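Monovalent Na+/H+ antiporter subunit A (Dietzia sp. DQ12-45-1b, PDB 7D3U) probably works as the large membrane subunit of the Mrp complex, a bacterial sodium/proton antiporter that exchanges monovalent cations for protons across the cell membrane. Local coordinates at residues G310-M315 and A486-G491; Q652-V657 and A824-A829. One frame throughout, in Å; residues are numbered along the deposited sequence.

Contact 1 (G310-M315 and A486-G491)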
ATOM      1  N   GLY B 310      24.258  47.853  -3.127  1.00 80.01           N
ATOM      2  CA  GLY B 310      25.318  47.084  -2.500  1.00 80.01           C
ATOM      3  C   GLY B 310      26.605  47.829  -2.217  1.00 80.01           C
ATOM      4  O   GLY B 310      27.689  47.352  -2.559  1.00 80.01           O
ATOM      5  N   THR B 311      26.501  48.996  -1.597  1.00 82.35           N
ATOM      6  CA  THR B 311      27.647  49.776  -1.160  1.00 82.35           C
ATOM      7  C   THR B 311      27.386  50.242   0.263  1.00 82.35           C
ATOM      8  O   THR B 311      26.231  50.314   0.693  1.00 82.35           O
ATOM      9  CB  THR B 311      27.905  50.979  -2.078  1.00 82.35           C
ATOM     10  OG1 THR B 311      26.796  51.884  -2.013  1.00 82.35           O
ATOM     11  CG2 THR B 311      28.112  50.533  -3.516  1.00 82.35           C
ATOM     12  N   PRO B 312      28.441  50.538   1.030  1.00 84.36           N
ATOM     13  CA  PRO B 312      28.231  51.021   2.405  1.00 84.36           C
ATOM     14  C   PRO B 312      27.314  52.225   2.499  1.00 84.36           C
ATOM     15  O   PRO B 312      26.566  52.348   3.475  1.00 84.36           O
ATOM     16  CB  PRO B 312      29.651  51.355   2.871  1.00 84.36           C
ATOM     17  CG  PRO B 312      30.514  50.443   2.088  1.00 84.36           C
ATOM     18  CD  PRO B 312      29.868  50.320   0.738  1.00 84.36           C
ATOM     19  N   ALA B 313      27.342  53.118   1.509  1.00 83.93           N
ATOM     20  CA  ALA B 313      26.416  54.242   1.492  1.00 83.93           C
ATOM     21  C   ALA B 313      24.989  53.819   1.192  1.00 83.93           C
ATOM     22  O   ALA B 313      24.073  54.630   1.358  1.00 83.93           O
ATOM     23  CB  ALA B 313      26.869  55.282   0.468  1.00 83.93           C
ATOM     24  N   ALA B 314      24.778  52.579   0.756  1.00 80.22           N
ATOM     25  CA  ALA B 314      23.448  52.105   0.403  1.00 80.22           C
ATOM     26  C   ALA B 314      22.741  51.418   1.558  1.00 80.22           C
ATOM     27  O   ALA B 314      21.519  51.547   1.688  1.00 80.22           O
ATOM     28  CB  ALA B 314      23.532  51.144  -0.783  1.00 80.22           C
ATOM     29  N   MET B 315      23.476  50.692   2.401  1.00 80.28           N
ATOM     30  CA  MET B 315      22.844  50.008   3.522  1.00 80.28           C
ATOM     31  C   MET B 315      22.341  50.993   4.567  1.00 80.28           C
ATOM     32  O   MET B 315      21.318  50.740   5.212  1.00 80.28           O
ATOM     33  CB  MET B 315      23.816  49.014   4.148  1.00 80.28           C
ATOM     34  CG  MET B 315      24.233  47.915   3.200  1.00 80.28           C
ATOM     35  SD  MET B 315      22.831  47.240   2.303  1.00 80.28           S
ATOM     36  CE  MET B 315      23.646  46.640   0.831  1.00 80.28           C
ATOM     37  N   ALA B 486      27.467  46.200   9.919  1.00 82.08           N
ATOM     38  CA  ALA B 486      27.250  44.806  10.269  1.00 82.08           C
ATOM     39  C   ALA B 486      26.399  44.065   9.252  1.00 82.08           C
ATOM     40  O   ALA B 486      26.370  42.832   9.278  1.00 82.08           O
ATOM     41  CB  ALA B 486      26.587  44.694  11.649  1.00 82.08           C
ATOM     42  N   SER B 487      25.710  44.783   8.365  1.00 79.44           N
ATOM     43  CA  SER B 487      24.991  44.132   7.277  1.00 79.44           C
ATOM     44  C   SER B 487      25.932  43.778   6.136  1.00 79.44           C
ATOM     45  O   SER B 487      25.808  42.706   5.536  1.00 79.44           O
ATOM     46  CB  SER B 487      23.864  45.032   6.779  1.00 79.44           C
ATOM     47  OG  SER B 487      24.247  45.707   5.596  1.00 79.44           O
ATOM     48  N   ILE B 488      26.868  44.670   5.815  1.00 81.53           N
ATOM     49  CA  ILE B 488      27.948  44.364   4.884  1.00 81.53           C
ATOM     50  C   ILE B 488      29.274  44.633   5.581  1.00 81.53           C
ATOM     51  O   ILE B 488      29.303  45.030   6.750  1.00 81.53           O
ATOM     52  CB  ILE B 488      27.830  45.168   3.578  1.00 81.53           C
ATOM     53  CG1 ILE B 488      28.170  46.636   3.810  1.00 81.53           C
ATOM     54  CG2 ILE B 488      26.438  45.046   2.998  1.00 81.53           C
ATOM     55  CD1 ILE B 488      27.971  47.477   2.582  1.00 81.53           C
ATOM     56  N   GLY B 489      30.377  44.420   4.871  1.00 86.96           N
ATOM     57  CA  GLY B 489      31.690  44.531   5.472  1.00 86.96           C
ATOM     58  C   GLY B 489      32.064  45.921   5.942  1.00 86.96           C
ATOM     59  O   GLY B 489      32.188  46.161   7.146  1.00 86.96           O
ATOM     60  N   GLU B 490      32.244  46.846   5.003  1.00 91.61           N
ATOM     61  CA  GLU B 490      32.727  48.176   5.334  1.00 91.61           C
ATOM     62  C   GLU B 490      31.655  48.973   6.075  1.00 91.61           C
ATOM     63  O   GLU B 490      30.507  48.548   6.223  1.00 91.61           O
ATOM     64  CB  GLU B 490      33.158  48.918   4.070  1.00 91.61           C
ATOM     65  CG  GLU B 490      33.710  48.016   2.980  1.00 91.61           C
ATOM     66  CD  GLU B 490      33.693  48.673   1.613  1.00 91.61           C
ATOM     67  OE1 GLU B 490      34.029  49.873   1.523  1.00 91.61           O
ATOM     68  OE2 GLU B 490      33.344  47.991   0.628  1.00 91.61           O
ATOM     69  N   GLY B 491      32.054  50.157   6.547  1.00 92.48           N
ATOM     70  CA  GLY B 491      31.163  51.059   7.240  1.00 92.48           C
ATOM     71  C   GLY B 491      31.152  52.429   6.579  1.00 92.48           C
ATOM     72  O   GLY B 491      32.038  52.776   5.790  1.00 92.48           O
TER
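S487 opens the contact by setting its hydroxyl against the base of the M315 side chain: OG lies 3.3 Å from M315 CG, a touch of oxygen on methylene and not a hydrogen bond. The same OG makes a weak hydrogen bond back to the carbonyl of A484, and L251 of helix 243-252 packs on both S487 and M315. I488 follows and reaches the helix with two branches. Its CG1 sits in the crowded position between backbone N and carbonyl carbon (chi1 72°), and with chi2 extended the tip CD1 arrives 3.5 Å from P312 N, while the P312 ring crosses the isoleucine at about a right angle. The other branch, CG2, meets M315 CG at 3.6 Å and also faces CE, because the methionine chain bends at chi2 (-45°). I488 thus packs against the first turn of helix 312-341, in the antiporter-type transmembrane part of the subunit: T311 is the N-cap residue, P312 occupies the first helical position, and T311 O accepts from both A314 N and M315 N. E490, more exposed, sends its chain obliquely across the proline at CG, its carboxylate OE1 3.6 Å from P312 CG. Finally the backbone of G491 comes up to the same ring, with G491 O 4.0 Å from P312 CB.

Contact 2 (Q652-V657 and A824-A829)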
ATOM      1  N   GLN B 652       0.717 -31.218  -3.519  1.00 71.61           N
ATOM      2  CA  GLN B 652       0.251 -30.628  -4.767  1.00 71.61           C
ATOM      3  C   GLN B 652      -1.004 -31.326  -5.271  1.00 71.61           C
ATOM      4  O   GLN B 652      -1.953 -30.665  -5.702  1.00 71.61           O
ATOM      5  CB  GLN B 652       1.355 -30.684  -5.818  1.00 71.61           C
ATOM      6  CG  GLN B 652       0.927 -30.188  -7.181  1.00 71.61           C
ATOM      7  CD  GLN B 652       0.240 -28.843  -7.113  1.00 71.61           C
ATOM      8  OE1 GLN B 652      -0.931 -28.714  -7.462  1.00 71.61           O
ATOM      9  NE2 GLN B 652       0.969 -27.830  -6.665  1.00 71.61           N
ATOM     10  N   LEU B 653      -1.026 -32.660  -5.228  1.00 72.12           N
ATOM     11  CA  LEU B 653      -2.234 -33.396  -5.592  1.00 72.12           C
ATOM     12  C   LEU B 653      -3.420 -32.953  -4.746  1.00 72.12           C
ATOM     13  O   LEU B 653      -4.505 -32.655  -5.268  1.00 72.12           O
ATOM     14  CB  LEU B 653      -2.000 -34.897  -5.425  1.00 72.12           C
ATOM     15  CG  LEU B 653      -1.304 -35.639  -6.561  1.00 72.12           C
ATOM     16  CD1 LEU B 653      -1.121 -37.098  -6.199  1.00 72.12           C
ATOM     17  CD2 LEU B 653      -2.108 -35.502  -7.837  1.00 72.12           C
ATOM     18  N   LEU B 654      -3.226 -32.904  -3.428  1.00 72.15           N
ATOM     19  CA  LEU B 654      -4.338 -32.585  -2.539  1.00 72.15           C
ATOM     20  C   LEU B 654      -4.805 -31.146  -2.718  1.00 72.15           C
ATOM     21  O   LEU B 654      -6.010 -30.870  -2.694  1.00 72.15           O
ATOM     22  CB  LEU B 654      -3.933 -32.857  -1.096  1.00 72.15           C
ATOM     23  CG  LEU B 654      -3.718 -34.341  -0.814  1.00 72.15           C
ATOM     24  CD1 LEU B 654      -3.180 -34.550   0.581  1.00 72.15           C
ATOM     25  CD2 LEU B 654      -5.022 -35.087  -1.001  1.00 72.15           C
ATOM     26  N   VAL B 655      -3.871 -30.213  -2.913  1.00 71.67           N
ATOM     27  CA  VAL B 655      -4.247 -28.823  -3.132  1.00 71.67           C
ATOM     28  C   VAL B 655      -4.939 -28.665  -4.476  1.00 71.67           C
ATOM     29  O   VAL B 655      -5.861 -27.857  -4.612  1.00 71.67           O
ATOM     30  CB  VAL B 655      -3.007 -27.919  -3.007  1.00 71.67           C
ATOM     31  CG1 VAL B 655      -3.225 -26.593  -3.708  1.00 71.67           C
ATOM     32  CG2 VAL B 655      -2.679 -27.695  -1.547  1.00 71.67           C
ATOM     33  N   GLU B 656      -4.548 -29.456  -5.475  1.00 73.50           N
ATOM     34  CA  GLU B 656      -5.250 -29.418  -6.752  1.00 73.50           C
ATOM     35  C   GLU B 656      -6.690 -29.882  -6.598  1.00 73.50           C
ATOM     36  O   GLU B 656      -7.609 -29.259  -7.140  1.00 73.50           O
ATOM     37  CB  GLU B 656      -4.517 -30.275  -7.783  1.00 73.50           C
ATOM     38  CG  GLU B 656      -5.300 -30.512  -9.061  1.00 73.50           C
ATOM     39  CD  GLU B 656      -6.038 -31.833  -9.050  1.00 73.50           C
ATOM     40  OE1 GLU B 656      -6.006 -32.519  -8.010  1.00 73.50           O
ATOM     41  OE2 GLU B 656      -6.650 -32.185 -10.080  1.00 73.50           O
ATOM     42  N   VAL B 657      -6.913 -30.968  -5.854  1.00 73.01           N
ATOM     43  CA  VAL B 657      -8.288 -31.442  -5.701  1.00 73.01           C
ATOM     44  C   VAL B 657      -9.109 -30.453  -4.875  1.00 73.01           C
ATOM     45  O   VAL B 657     -10.276 -30.181  -5.190  1.00 73.01           O
ATOM     46  CB  VAL B 657      -8.322 -32.868  -5.114  1.00 73.01           C
ATOM     47  CG1 VAL B 657      -8.276 -32.867  -3.597  1.00 73.01           C
ATOM     48  CG2 VAL B 657      -9.559 -33.599  -5.594  1.00 73.01           C
ATOM     49  N   ALA B 824      -4.046 -33.094   6.537  1.00 78.16           N
ATOM     50  CA  ALA B 824      -5.222 -32.243   6.664  1.00 78.16           C
ATOM     51  C   ALA B 824      -5.940 -32.059   5.334  1.00 78.16           C
ATOM     52  O   ALA B 824      -7.172 -31.997   5.295  1.00 78.16           O
ATOM     53  CB  ALA B 824      -4.819 -30.894   7.248  1.00 78.16           C
ATOM     54  N   LEU B 825      -5.197 -31.973   4.232  1.00 77.92           N
ATOM     55  CA  LEU B 825      -5.845 -31.828   2.937  1.00 77.92           C
ATOM     56  C   LEU B 825      -6.523 -33.123   2.505  1.00 77.92           C
ATOM     57  O   LEU B 825      -7.539 -33.083   1.802  1.00 77.92           O
ATOM     58  CB  LEU B 825      -4.834 -31.363   1.892  1.00 77.92           C
ATOM     59  CG  LEU B 825      -4.093 -30.055   2.189  1.00 77.92           C
ATOM     60  CD1 LEU B 825      -2.812 -29.967   1.380  1.00 77.92           C
ATOM     61  CD2 LEU B 825      -4.968 -28.844   1.933  1.00 77.92           C
ATOM     62  N   ILE B 826      -6.014 -34.278   2.944  1.00 78.11           N
ATOM     63  CA  ILE B 826      -6.703 -35.533   2.652  1.00 78.11           C
ATOM     64  C   ILE B 826      -7.935 -35.730   3.518  1.00 78.11           C
ATOM     65  O   ILE B 826      -8.723 -36.648   3.259  1.00 78.11           O
ATOM     66  CB  ILE B 826      -5.743 -36.726   2.810  1.00 78.11           C
ATOM     67  CG1 ILE B 826      -6.114 -37.841   1.834  1.00 78.11           C
ATOM     68  CG2 ILE B 826      -5.757 -37.244   4.228  1.00 78.11           C
ATOM     69  CD1 ILE B 826      -5.220 -39.045   1.936  1.00 78.11           C
ATOM     70  N   GLY B 827      -8.129 -34.894   4.534  1.00 79.04           N
ATOM     71  CA  GLY B 827      -9.368 -34.881   5.284  1.00 79.04           C
ATOM     72  C   GLY B 827     -10.304 -33.842   4.707  1.00 79.04           C
ATOM     73  O   GLY B 827     -11.528 -33.986   4.747  1.00 79.04           O
ATOM     74  N   GLY B 828      -9.721 -32.775   4.164  1.00 77.64           N
ATOM     75  CA  GLY B 828     -10.512 -31.835   3.388  1.00 77.64           C
ATOM     76  C   GLY B 828     -11.136 -32.487   2.170  1.00 77.64           C
ATOM     77  O   GLY B 828     -12.259 -32.158   1.780  1.00 77.64           O
ATOM     78  N   ALA B 829     -10.415 -33.422   1.550  1.00 77.75           N
ATOM     79  CA  ALA B 829     -10.998 -34.201   0.463  1.00 77.75           C
ATOM     80  C   ALA B 829     -12.174 -35.035   0.960  1.00 77.75           C
ATOM     81  O   ALA B 829     -13.180 -35.184   0.259  1.00 77.75           O
ATOM     82  CB  ALA B 829      -9.935 -35.092  -0.177  1.00 77.75           C
TER
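L654 makes the largest single contribution to this contact of apolar side chains between two predicted transmembrane helices, which has no hydrogen bond across it. Its CB meets L825 CB at 3.5 Å, close to where the backbones come nearest, the CA atoms of L654 and L825 being 5.7 Å apart. With CG anti to the carbonyl carbon (chi1 -67°), the leucine forks over the start of I826, the residue after L825: L654 CD1 stands 3.7 Å from I826 N, and CD2 faces CA and CG1 of I826. The segments of helices 646-667 and 821-837 run in broadly the same direction, crossing at 33° with axes 9.2 Å apart, and so join the MbhD-like part of the chain to its MnhB-like part, probably inside the membrane. V655 comes next, its CG2 3.7 Å from L825 CD1, the two side chains lying alongside and pointing the same way; I76 and F80 of subunit C pack on V655 and L825 respectively. Nearly one turn beyond L654, V657 makes a looser touch, CG1 to A829 CB at 4.4 Å. Of subunit F, V64 packs on both L654 and I826, and V68 on V657.

In the fold
Contacts 1 and 2 lie on opposite sides of the chain's centre, their centres 87 Å apart and their nearest atoms about 76 Å apart, and they share no helix. They come in series: 310-315 meets 486-491 before 652-657 meets 824-829. In contact 1 a loop between helices 477-484 and 504-520 packs on the start of helix 312-341, which belongs to the antiporter-type region, and no other subunit touches its two segments. Contact 2 joins two helices in the MbhD-like and MnhB-like regions. Contact 1 is thus internal to this subunit, whereas contact 2 also lies where subunits C and F of the Mrp complex meet it.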